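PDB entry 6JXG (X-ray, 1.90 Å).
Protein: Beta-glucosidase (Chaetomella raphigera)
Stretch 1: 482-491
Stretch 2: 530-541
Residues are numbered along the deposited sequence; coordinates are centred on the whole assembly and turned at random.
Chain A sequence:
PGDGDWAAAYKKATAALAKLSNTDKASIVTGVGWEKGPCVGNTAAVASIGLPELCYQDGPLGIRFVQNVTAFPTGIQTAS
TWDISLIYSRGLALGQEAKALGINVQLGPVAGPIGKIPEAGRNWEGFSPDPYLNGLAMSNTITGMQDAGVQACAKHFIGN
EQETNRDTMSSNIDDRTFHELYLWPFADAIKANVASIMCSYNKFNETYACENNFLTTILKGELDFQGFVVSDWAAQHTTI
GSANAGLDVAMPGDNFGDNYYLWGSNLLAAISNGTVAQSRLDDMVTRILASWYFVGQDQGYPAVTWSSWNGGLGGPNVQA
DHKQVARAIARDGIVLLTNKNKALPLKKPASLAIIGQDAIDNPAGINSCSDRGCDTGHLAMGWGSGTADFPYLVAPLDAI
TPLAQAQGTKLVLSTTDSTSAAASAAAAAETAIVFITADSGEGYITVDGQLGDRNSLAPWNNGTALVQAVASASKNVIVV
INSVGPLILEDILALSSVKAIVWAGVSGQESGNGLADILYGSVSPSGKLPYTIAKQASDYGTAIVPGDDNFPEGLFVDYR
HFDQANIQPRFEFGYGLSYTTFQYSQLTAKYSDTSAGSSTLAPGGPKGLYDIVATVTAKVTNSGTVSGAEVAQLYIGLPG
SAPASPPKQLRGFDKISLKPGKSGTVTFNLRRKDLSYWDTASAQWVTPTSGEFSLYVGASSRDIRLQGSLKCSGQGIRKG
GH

Stretch 1 (482-491) NSVGPLILED
Stretch 2 530-541: PYTIAKQASDYG

No direct hydrogen bond joins the two stretches; two bridging waters link them, and the contact buries 543 Å² in all, counting both sides, largely through side chains packed on each other and on backbone. They run side by side in the same direction, with CA of Pro 486 5.5 Å from CA of Ile 533 and CA of Ile 488 6.0 Å from CA of Lys 535.

Stretch 1 enters as the end of a strand at Asn 482 and Ser 483. The Ser 483 side chain (chi1 t) donates from OG to O of Gly 485 at 2.5 Å, while the backbone O of Ser 483 accepts from a water at 2.8 Å that also lies 2.7 Å from Tyr 531 OH. Gly 485 is nearly fully extended (phi -177°, psi -176°); a CB here would clash with CD of Pro 486.

Pro 486 (phi -49°, psi 144°, C-gamma exo) is, with Ile 488, one of the two most covered residues of stretch 1. Its compact, puckered ring lays CD on the flat face of Tyr 531 (chi1 p, chi2 61°), 3.7 Å from the ring centroid and 2° off the normal, a CH-pi contact. CB of Pro 486 also meets Tyr 540 OH at 3.4 Å; the Tyr 540 side chain (chi1 m, chi2 -87°) has its hydroxyl fixed within stretch 2, donating to Thr 532 O (2.6 Å) and accepting from Ala 534 N (3.0 Å).

Leu 487 points away, but its extended backbone brings O to 3.1 Å from Ile 533 CG2. Ile 488 (m, m) reaches Ala 534 O with CD1 (3.3 Å) and Lys 535 O with CG2 (3.4 Å). Leu 489 (m, t), the N-cap residue, packs CG against Ile 533 CG2 at 4.3 Å. Glu 490 (m, m) begins the helix, its CA-to-CB bond toward stretch 2 and CG 3.1 Å from Lys 535 O. A second water accepts from Leu 489 N (2.9 Å) and donates to Glu 490 OE1 (2.7 Å) and Ala 534 O (2.8 Å).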

# COMPACT_ATOMS: atom_id res chain seq x y z
N ASN A 482 8.68 -13.91 -6.68
CA ASN A 482 8.38 -13.09 -5.50
C ASN A 482 9.05 -11.72 -5.69
O ASN A 482 10.25 -11.58 -5.48
CB ASN A 482 8.86 -13.80 -4.22
CG ASN A 482 8.00 -14.97 -3.85
OD1 ASN A 482 6.83 -14.82 -3.35
ND2 ASN A 482 8.51 -16.16 -4.09
N SER A 483 8.27 -10.68 -6.09
CA SER A 483 8.81 -9.39 -6.39
C SER A 483 8.00 -8.27 -5.80
O SER A 483 6.77 -8.33 -5.73
CB SER A 483 8.83 -9.17 -7.91
OG SER A 483 9.20 -7.85 -8.32
N VAL A 484 8.74 -7.24 -5.38
CA VAL A 484 8.20 -5.98 -4.86
C VAL A 484 7.51 -5.12 -5.87
O VAL A 484 6.82 -4.17 -5.50
CB VAL A 484 9.28 -5.15 -4.16
CG1 VAL A 484 9.80 -5.93 -2.97
CG2 VAL A 484 10.47 -4.81 -5.10
N GLY A 485 7.69 -5.42 -7.17
CA GLY A 485 7.10 -4.59 -8.19
C GLY A 485 7.33 -5.11 -9.57
O GLY A 485 7.94 -6.15 -9.71
N PRO A 486 6.90 -4.36 -10.58
CA PRO A 486 7.04 -4.77 -11.98
C PRO A 486 8.44 -5.22 -12.31
O PRO A 486 9.46 -4.66 -11.82
CB PRO A 486 6.72 -3.48 -12.76
CG PRO A 486 5.97 -2.61 -11.83
CD PRO A 486 6.33 -3.00 -10.45
N LEU A 487 8.50 -6.21 -13.17
CA LEU A 487 9.71 -6.68 -13.77
C LEU A 487 9.44 -6.87 -15.30
O LEU A 487 8.33 -7.18 -15.70
CB LEU A 487 10.16 -8.02 -13.18
CG LEU A 487 10.54 -8.04 -11.73
CD1 LEU A 487 10.68 -9.43 -11.22
CD2 LEU A 487 11.87 -7.28 -11.68
N ILE A 488 10.49 -6.76 -16.09
CA ILE A 488 10.40 -7.06 -17.52
C ILE A 488 10.67 -8.57 -17.61
O ILE A 488 11.69 -9.06 -17.17
CB ILE A 488 11.44 -6.23 -18.32
CG1 ILE A 488 11.31 -4.73 -18.02
CG2 ILE A 488 11.38 -6.56 -19.82
CD1 ILE A 488 9.98 -4.09 -18.39
N LEU A 489 9.73 -9.27 -18.20
CA LEU A 489 9.72 -10.70 -18.23
C LEU A 489 9.98 -11.25 -19.65
O LEU A 489 9.93 -12.46 -19.83
CB LEU A 489 8.41 -11.23 -17.72
CG LEU A 489 8.02 -10.80 -16.31
CD1 LEU A 489 6.70 -11.44 -15.86
CD2 LEU A 489 9.13 -11.24 -15.39
N GLU A 490 10.30 -10.37 -20.60
CA GLU A 490 10.46 -10.76 -22.00
C GLU A 490 11.48 -11.90 -22.17
O GLU A 490 11.23 -12.85 -22.88
CB GLU A 490 10.89 -9.58 -22.87
CG GLU A 490 9.87 -8.45 -22.90
CD GLU A 490 8.50 -8.91 -23.37
OE1 GLU A 490 7.54 -8.98 -22.58
OE2 GLU A 490 8.38 -9.26 -24.55
N ASP A 491 12.60 -11.84 -21.47
CA ASP A 491 13.55 -12.97 -21.56
C ASP A 491 13.00 -14.30 -21.07
O ASP A 491 13.37 -15.40 -21.59
CB ASP A 491 14.83 -12.68 -20.76
CG ASP A 491 15.64 -11.58 -21.36
OD1 ASP A 491 15.42 -11.29 -22.55
OD2 ASP A 491 16.40 -10.91 -20.62
N PRO A 530 -1.76 -4.96 -9.84
CA PRO A 530 -2.05 -3.61 -9.44
C PRO A 530 -1.13 -2.59 -10.09
O PRO A 530 -1.18 -1.44 -9.75
CB PRO A 530 -1.79 -3.64 -7.92
CG PRO A 530 -0.59 -4.54 -7.78
CD PRO A 530 -0.87 -5.63 -8.86
N TYR A 531 -0.34 -3.04 -11.05
CA TYR A 531 0.52 -2.21 -11.89
C TYR A 531 0.75 -2.88 -13.23
O TYR A 531 0.28 -4.00 -13.45
CB TYR A 531 1.83 -1.93 -11.17
CG TYR A 531 2.41 -3.16 -10.49
CD1 TYR A 531 2.76 -4.29 -11.21
CD2 TYR A 531 2.62 -3.19 -9.09
CE1 TYR A 531 3.27 -5.39 -10.60
CE2 TYR A 531 3.14 -4.31 -8.48
CZ TYR A 531 3.45 -5.41 -9.25
OH TYR A 531 3.99 -6.50 -8.61
N THR A 532 1.34 -2.15 -14.15
CA THR A 532 1.57 -2.68 -15.48
C THR A 532 2.90 -3.32 -15.60
O THR A 532 3.88 -2.76 -15.04
CB THR A 532 1.48 -1.54 -16.53
OG1 THR A 532 0.21 -0.93 -16.49
CG2 THR A 532 1.72 -2.01 -17.97
N ILE A 533 2.97 -4.48 -16.30
CA ILE A 533 4.21 -5.14 -16.66
C ILE A 533 4.45 -4.87 -18.16
O ILE A 533 3.74 -5.40 -19.05
CB ILE A 533 4.20 -6.65 -16.34
CG1 ILE A 533 4.06 -6.84 -14.83
CG2 ILE A 533 5.44 -7.38 -16.89
CD1 ILE A 533 4.14 -8.26 -14.38
N ALA A 534 5.40 -3.98 -18.41
CA ALA A 534 5.75 -3.53 -19.77
C ALA A 534 6.68 -4.54 -20.46
O ALA A 534 7.28 -5.45 -19.82
CB ALA A 534 6.43 -2.24 -19.68
N LYS A 535 6.82 -4.35 -21.76
CA LYS A 535 7.75 -5.14 -22.55
C LYS A 535 9.19 -4.60 -22.50
O LYS A 535 10.14 -5.37 -22.70
CB LYS A 535 7.31 -5.20 -24.01
CG LYS A 535 5.93 -5.79 -24.21
CD LYS A 535 5.74 -6.11 -25.66
CE LYS A 535 4.29 -6.29 -25.97
NZ LYS A 535 4.25 -6.43 -27.48
N GLN A 536 9.33 -3.33 -22.20
CA GLN A 536 10.59 -2.70 -21.89
C GLN A 536 10.42 -1.56 -20.88
O GLN A 536 9.40 -0.86 -20.85
CB GLN A 536 11.24 -2.14 -23.17
CG GLN A 536 10.54 -0.97 -23.80
CD GLN A 536 10.92 -0.72 -25.29
OE1 GLN A 536 10.20 -0.07 -26.01
NE2 GLN A 536 12.00 -1.21 -25.71
N ALA A 537 11.47 -1.31 -20.10
CA ALA A 537 11.43 -0.30 -19.05
C ALA A 537 11.12 1.13 -19.54
O ALA A 537 10.42 1.89 -18.84
CB ALA A 537 12.76 -0.33 -18.22
N SER A 538 11.55 1.50 -20.76
CA SER A 538 11.30 2.88 -21.25
C SER A 538 9.81 3.17 -21.54
O SER A 538 9.41 4.31 -21.58
CB SER A 538 12.16 3.15 -22.53
OG SER A 538 11.81 2.20 -23.52
N ASP A 539 9.01 2.13 -21.74
CA ASP A 539 7.57 2.22 -21.92
C ASP A 539 6.82 2.86 -20.74
O ASP A 539 5.73 3.39 -20.94
CB ASP A 539 6.96 0.82 -22.19
CG ASP A 539 7.29 0.26 -23.62
OD1 ASP A 539 7.81 1.03 -24.49
OD2 ASP A 539 6.97 -0.92 -23.84
N TYR A 540 7.34 2.75 -19.51
CA TYR A 540 6.60 3.39 -18.34
C TYR A 540 6.58 4.90 -18.46
O TYR A 540 5.66 5.56 -17.97
CB TYR A 540 7.15 2.99 -16.96
CG TYR A 540 6.93 1.59 -16.67
CD1 TYR A 540 5.75 1.17 -16.08
CD2 TYR A 540 7.88 0.66 -16.96
CE1 TYR A 540 5.54 -0.15 -15.80
CE2 TYR A 540 7.67 -0.70 -16.71
CZ TYR A 540 6.50 -1.11 -16.17
OH TYR A 540 6.27 -2.43 -15.94
N GLY A 541 7.58 5.46 -19.17
CA GLY A 541 7.68 6.91 -19.31
C GLY A 541 8.07 7.64 -18.05
O GLY A 541 8.01 8.87 -18.01
O HOH W 1 4.46 -6.75 -5.95
O HOH W 2 7.60 -8.23 -19.95